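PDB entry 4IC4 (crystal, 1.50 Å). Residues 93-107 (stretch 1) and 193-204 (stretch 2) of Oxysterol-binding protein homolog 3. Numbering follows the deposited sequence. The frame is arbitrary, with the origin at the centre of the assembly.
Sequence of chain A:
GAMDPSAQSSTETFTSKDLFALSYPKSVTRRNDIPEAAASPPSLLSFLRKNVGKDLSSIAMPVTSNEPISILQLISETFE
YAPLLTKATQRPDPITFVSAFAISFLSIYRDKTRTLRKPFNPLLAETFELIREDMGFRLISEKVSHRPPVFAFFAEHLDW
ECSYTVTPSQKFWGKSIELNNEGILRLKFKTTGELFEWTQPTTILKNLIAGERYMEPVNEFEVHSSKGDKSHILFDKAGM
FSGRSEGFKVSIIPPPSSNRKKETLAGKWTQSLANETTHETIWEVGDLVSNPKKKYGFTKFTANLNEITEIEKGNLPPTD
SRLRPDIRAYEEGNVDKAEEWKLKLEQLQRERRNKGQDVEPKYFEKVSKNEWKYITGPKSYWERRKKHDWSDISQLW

Stretch 1 93-107: DPITFVSAFAISFLS
Stretch 2 (193-204) GELFEWTQPTTI

Stretch 1 of Oxysterol-binding protein homolog 3, a helix followed by a 3-10 segment, packs against stretch 2, two extended segments joined by a loop; 560 Å² is buried, both sides summed, with no direct hydrogen bond between them; apolar contacts and one water do the work. The helix (roughly 94-104) has phi near -60° and psi near -40° (Ile103 -87/-29), with bonds such as Val98 N to Pro94 O, 3.0 Å, and Ala102 N to Val98 O, 2.9 Å; the 3-10 segment is 105-107. The strand covers about 195-199 (Phe196 -132/141, Trp198 -170/157), a loop follows (Gln200 -60/143, Pro201 -64/157), and extended backbone resumes near Thr203 (-126/160). Helix and strand run in the same general direction, axes crossing at -31° with closest approach 10.3 Å. CA-to-CA register: Pro94 to Glu194 9.7 Å, Val98 to Phe196 7.8 Å, Ala102 to Gln200 7.3 Å, Leu106 to Thr203 8.8 Å. Pro94, Val98, Ala102, Phe196 and Trp198 are buried, Trp198 (85 Å²) and Phe196 (78 Å²) being most covered by the other stretch; Phe105 stays partly exposed.

Asp93 (-120/66) precedes the helix; Thr96 N donates to Asp93 O, 3.1 Å. Pro94 (-53/-38, C-gamma endo) suits the first turn, where no backbone NH is needed; its CG lies 3.9 Å from OE2 of the extended, all-trans Glu194, its CB 4.0 Å from Phe196 CZ. Ile95 (t, t) points sideways, CB 4.1 Å from Phe196 CE1. Thr96 and Phe97 do not reach stretch 2.

The CA-to-CB bond of Val98 (t) points toward stretch 2. Its CG2 sits over the Phe196 ring face, 3.9 Å from the centroid and 3° off the normal; CG1 lies 4.0 Å from Phe196 CB and 3.7 Å from Trp198 CZ3. The branched side chain thus touches two aromatics, Phe196 (m, chi2 -91°) and Trp198 (p, chi2 91°), both pointing toward the helix from alternate strand positions; Glu197 between them points away. Ser99 (m) points away; its OG donates to Ile95 O (2.7 Å) and is also hydrogen-bonded elsewhere in the structure. Phe101 (t, chi2 77°) starts sideways but brings CD2 to 3.8 Å from Trp198 CZ2, at its ring edge.

Ala102 faces the indole with a small methyl: CB is 3.7 Å from the five-membered ring centroid, 21° off its normal, and 3.5 Å from Trp198 NE1. Water 1 accepts from Trp198 NE1 (3.2 Å) and lies 2.8 Å from Ala102 O and 3.3 Å from Gln200 OE1. Ile103 (m, t) turns away. Ser104 (p) OG donates to Phe101 O, 2.7 Å.

Phe105 (p, chi2 -76°) points toward stretch 2: CD of Gln200 (m, t, chi3 167°) lies over one ring face, with Phe105 CE2 to Gln200 NE2 3.6 Å. Pro201 (C-gamma endo) and Thr203 (p) point toward stretch 1. Pro201 CD meets the ring edge, 3.8 Å from Phe105 CE1. Leu106 (m, t) leaves sideways, but its CD1 reaches Pro201 CG (4.3 Å) and its CD2 Thr203 CG2 (3.6 Å). Ser107 (p) lies beyond, its OG donating to Ser104 O, 2.6 Å.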

# COMPACT_ATOMS: atom_id res chain seq x y z
N ASP A 93 -2.80 23.11 -12.63
CA ASP A 93 -2.57 21.88 -13.40
C ASP A 93 -2.50 20.71 -12.42
O ASP A 93 -1.47 20.06 -12.28
CB ASP A 93 -1.25 22.00 -14.17
CG ASP A 93 -0.06 22.22 -13.26
OD1 ASP A 93 -0.15 23.07 -12.34
OD2 ASP A 93 0.98 21.56 -13.46
N PRO A 94 -3.62 20.41 -11.75
CA PRO A 94 -3.69 19.32 -10.77
C PRO A 94 -3.24 17.93 -11.20
O PRO A 94 -2.62 17.21 -10.41
CB PRO A 94 -5.15 19.34 -10.34
CG PRO A 94 -5.86 19.84 -11.56
CD PRO A 94 -4.97 20.97 -11.98
N ILE A 95 -3.53 17.53 -12.43
CA ILE A 95 -3.14 16.19 -12.85
C ILE A 95 -1.63 15.97 -12.81
O ILE A 95 -1.17 14.83 -12.74
CB ILE A 95 -3.70 15.83 -14.25
CG1 ILE A 95 -3.75 14.30 -14.42
CG2 ILE A 95 -2.83 16.44 -15.34
CD1 ILE A 95 -4.57 13.82 -15.60
N THR A 96 -0.85 17.05 -12.85
CA THR A 96 0.60 16.90 -12.79
C THR A 96 0.98 16.34 -11.42
O THR A 96 1.81 15.44 -11.32
CB THR A 96 1.33 18.25 -12.99
OG1 THR A 96 0.88 19.20 -12.02
CG2 THR A 96 1.08 18.79 -14.38
N PHE A 97 0.36 16.88 -10.38
CA PHE A 97 0.66 16.43 -9.02
C PHE A 97 -0.03 15.11 -8.69
O PHE A 97 0.50 14.31 -7.92
CB PHE A 97 0.29 17.53 -8.03
CG PHE A 97 1.08 18.79 -8.23
CD1 PHE A 97 0.64 19.77 -9.12
CD2 PHE A 97 2.31 18.96 -7.60
CE1 PHE A 97 1.43 20.88 -9.39
CE2 PHE A 97 3.11 20.07 -7.87
CZ PHE A 97 2.67 21.03 -8.77
N VAL A 98 -1.20 14.88 -9.27
CA VAL A 98 -1.89 13.62 -9.03
C VAL A 98 -1.04 12.52 -9.67
O VAL A 98 -0.91 11.43 -9.13
CB VAL A 98 -3.31 13.62 -9.65
CG1 VAL A 98 -3.94 12.24 -9.52
CG2 VAL A 98 -4.18 14.65 -8.94
N SER A 99 -0.44 12.82 -10.82
CA SER A 99 0.40 11.85 -11.50
C SER A 99 1.63 11.53 -10.64
O SER A 99 2.02 10.38 -10.51
CB SER A 99 0.86 12.39 -12.86
OG SER A 99 -0.25 12.55 -13.73
N ALA A 100 2.22 12.57 -10.05
CA ALA A 100 3.38 12.37 -9.19
C ALA A 100 2.97 11.47 -8.03
O ALA A 100 3.70 10.55 -7.64
CB ALA A 100 3.88 13.72 -8.66
N PHE A 101 1.80 11.74 -7.47
CA PHE A 101 1.29 10.94 -6.36
C PHE A 101 1.12 9.49 -6.77
O PHE A 101 1.52 8.58 -6.06
CB PHE A 101 -0.05 11.49 -5.86
CG PHE A 101 -0.68 10.66 -4.78
CD1 PHE A 101 -0.20 10.73 -3.47
CD2 PHE A 101 -1.71 9.79 -5.07
CE1 PHE A 101 -0.76 9.93 -2.47
CE2 PHE A 101 -2.28 8.98 -4.07
CZ PHE A 101 -1.80 9.06 -2.77
N ALA A 102 0.53 9.27 -7.95
CA ALA A 102 0.28 7.93 -8.45
C ALA A 102 1.54 7.09 -8.62
O ALA A 102 1.51 5.87 -8.42
CB ALA A 102 -0.47 8.01 -9.78
N ILE A 103 2.63 7.73 -8.99
CA ILE A 103 3.90 7.05 -9.20
C ILE A 103 4.73 6.92 -7.92
O ILE A 103 5.48 5.95 -7.75
CB ILE A 103 4.76 7.81 -10.24
CG1 ILE A 103 4.05 7.81 -11.59
CG2 ILE A 103 6.14 7.18 -10.35
CD1 ILE A 103 4.70 8.74 -12.62
N SER A 104 4.56 7.87 -7.00
CA SER A 104 5.35 7.90 -5.77
C SER A 104 5.44 6.64 -4.94
O SER A 104 6.49 6.37 -4.35
CB SER A 104 4.89 9.06 -4.88
OG SER A 104 3.59 8.86 -4.38
N PHE A 105 4.36 5.86 -4.87
CA PHE A 105 4.38 4.66 -4.05
C PHE A 105 5.48 3.67 -4.45
O PHE A 105 5.96 2.90 -3.62
CB PHE A 105 3.03 3.95 -4.07
CG PHE A 105 2.84 3.05 -5.25
CD1 PHE A 105 2.57 3.57 -6.51
CD2 PHE A 105 2.98 1.67 -5.11
CE1 PHE A 105 2.44 2.74 -7.61
CE2 PHE A 105 2.86 0.82 -6.21
CZ PHE A 105 2.58 1.36 -7.47
N LEU A 106 5.89 3.70 -5.72
CA LEU A 106 6.92 2.79 -6.19
C LEU A 106 8.24 2.97 -5.45
O LEU A 106 9.03 2.03 -5.32
CB LEU A 106 7.17 2.98 -7.69
CG LEU A 106 6.05 2.56 -8.63
CD1 LEU A 106 6.34 3.09 -10.03
CD2 LEU A 106 5.93 1.04 -8.64
N SER A 107 8.48 4.19 -4.97
CA SER A 107 9.72 4.53 -4.28
C SER A 107 10.06 3.69 -3.05
O SER A 107 11.21 3.68 -2.61
CB SER A 107 9.72 6.01 -3.90
OG SER A 107 8.71 6.31 -2.94
N GLY A 193 -14.78 18.91 -6.67
CA GLY A 193 -15.50 17.72 -7.08
C GLY A 193 -14.81 17.01 -8.23
O GLY A 193 -15.28 15.97 -8.68
N GLU A 194 -13.71 17.57 -8.73
CA GLU A 194 -13.00 16.94 -9.84
C GLU A 194 -12.54 15.55 -9.41
O GLU A 194 -12.04 15.37 -8.29
CB GLU A 194 -11.79 17.77 -10.28
CG GLU A 194 -11.05 17.17 -11.49
CD GLU A 194 -9.95 18.06 -12.04
OE1 GLU A 194 -9.30 17.65 -13.03
OE2 GLU A 194 -9.71 19.16 -11.50
N LEU A 195 -12.72 14.57 -10.28
CA LEU A 195 -12.34 13.19 -9.98
C LEU A 195 -11.14 12.74 -10.80
O LEU A 195 -10.96 13.16 -11.95
CB LEU A 195 -13.51 12.25 -10.26
CG LEU A 195 -14.87 12.58 -9.64
CD1 LEU A 195 -15.88 11.52 -10.07
CD2 LEU A 195 -14.76 12.64 -8.13
N PHE A 196 -10.32 11.88 -10.21
CA PHE A 196 -9.16 11.32 -10.89
C PHE A 196 -9.20 9.83 -10.63
O PHE A 196 -9.54 9.39 -9.54
CB PHE A 196 -7.87 11.90 -10.32
CG PHE A 196 -7.72 13.38 -10.53
CD1 PHE A 196 -7.08 13.88 -11.65
CD2 PHE A 196 -8.25 14.27 -9.60
CE1 PHE A 196 -6.96 15.26 -11.85
CE2 PHE A 196 -8.14 15.65 -9.79
CZ PHE A 196 -7.49 16.14 -10.91
N GLU A 197 -8.85 9.04 -11.64
CA GLU A 197 -8.86 7.59 -11.51
C GLU A 197 -7.65 6.98 -12.19
O GLU A 197 -7.13 7.50 -13.18
CB GLU A 197 -10.13 7.00 -12.13
CG GLU A 197 -11.42 7.39 -11.42
CD GLU A 197 -12.65 6.93 -12.19
OE1 GLU A 197 -12.73 5.73 -12.51
OE2 GLU A 197 -13.53 7.77 -12.46
N TRP A 198 -7.18 5.86 -11.63
CA TRP A 198 -6.06 5.15 -12.21
C TRP A 198 -5.90 3.80 -11.54
O TRP A 198 -6.39 3.57 -10.43
CB TRP A 198 -4.76 5.97 -12.08
CG TRP A 198 -4.16 6.05 -10.70
CD1 TRP A 198 -3.23 5.21 -10.15
CD2 TRP A 198 -4.42 7.06 -9.72
NE1 TRP A 198 -2.89 5.64 -8.89
CE2 TRP A 198 -3.61 6.77 -8.60
CE3 TRP A 198 -5.25 8.19 -9.68
CZ2 TRP A 198 -3.61 7.57 -7.45
CZ3 TRP A 198 -5.26 8.98 -8.53
CH2 TRP A 198 -4.44 8.66 -7.43
N THR A 199 -5.26 2.88 -12.25
CA THR A 199 -4.96 1.55 -11.74
C THR A 199 -3.45 1.58 -11.55
O THR A 199 -2.72 2.07 -12.41
CB THR A 199 -5.33 0.45 -12.76
OG1 THR A 199 -6.75 0.39 -12.89
CG2 THR A 199 -4.80 -0.90 -12.31
N GLN A 200 -2.96 1.09 -10.41
CA GLN A 200 -1.52 1.11 -10.18
C GLN A 200 -0.79 0.32 -11.25
O GLN A 200 -1.27 -0.72 -11.72
CB GLN A 200 -1.19 0.58 -8.78
CG GLN A 200 -1.48 1.62 -7.70
CD GLN A 200 -0.98 1.23 -6.33
OE1 GLN A 200 -0.92 2.06 -5.42
NE2 GLN A 200 -0.63 -0.04 -6.16
N PRO A 201 0.39 0.80 -11.67
CA PRO A 201 1.17 0.11 -12.70
C PRO A 201 1.66 -1.27 -12.30
O PRO A 201 1.78 -1.59 -11.12
CB PRO A 201 2.32 1.08 -12.95
CG PRO A 201 2.54 1.68 -11.60
CD PRO A 201 1.12 1.96 -11.14
N THR A 202 1.94 -2.08 -13.31
CA THR A 202 2.43 -3.43 -13.12
C THR A 202 3.90 -3.35 -12.71
O THR A 202 4.63 -2.49 -13.20
CB THR A 202 2.35 -4.24 -14.43
OG1 THR A 202 1.00 -4.27 -14.90
CG2 THR A 202 2.85 -5.66 -14.22
N THR A 203 4.31 -4.22 -11.80
CA THR A 203 5.71 -4.27 -11.38
C THR A 203 6.18 -5.70 -11.56
O THR A 203 5.37 -6.62 -11.64
CB THR A 203 5.88 -3.85 -9.90
OG1 THR A 203 5.08 -4.69 -9.06
CG2 THR A 203 5.49 -2.40 -9.70
N ILE A 204 7.49 -5.88 -11.63
CA ILE A 204 8.06 -7.21 -11.81
C ILE A 204 9.18 -7.47 -10.80
O ILE A 204 10.03 -6.61 -10.57
CB ILE A 204 8.65 -7.39 -13.23
CG1 ILE A 204 7.58 -7.08 -14.28
CG2 ILE A 204 9.19 -8.80 -13.40
CD1 ILE A 204 6.41 -8.05 -14.29
O HOH W 1 -0.64 5.06 -6.74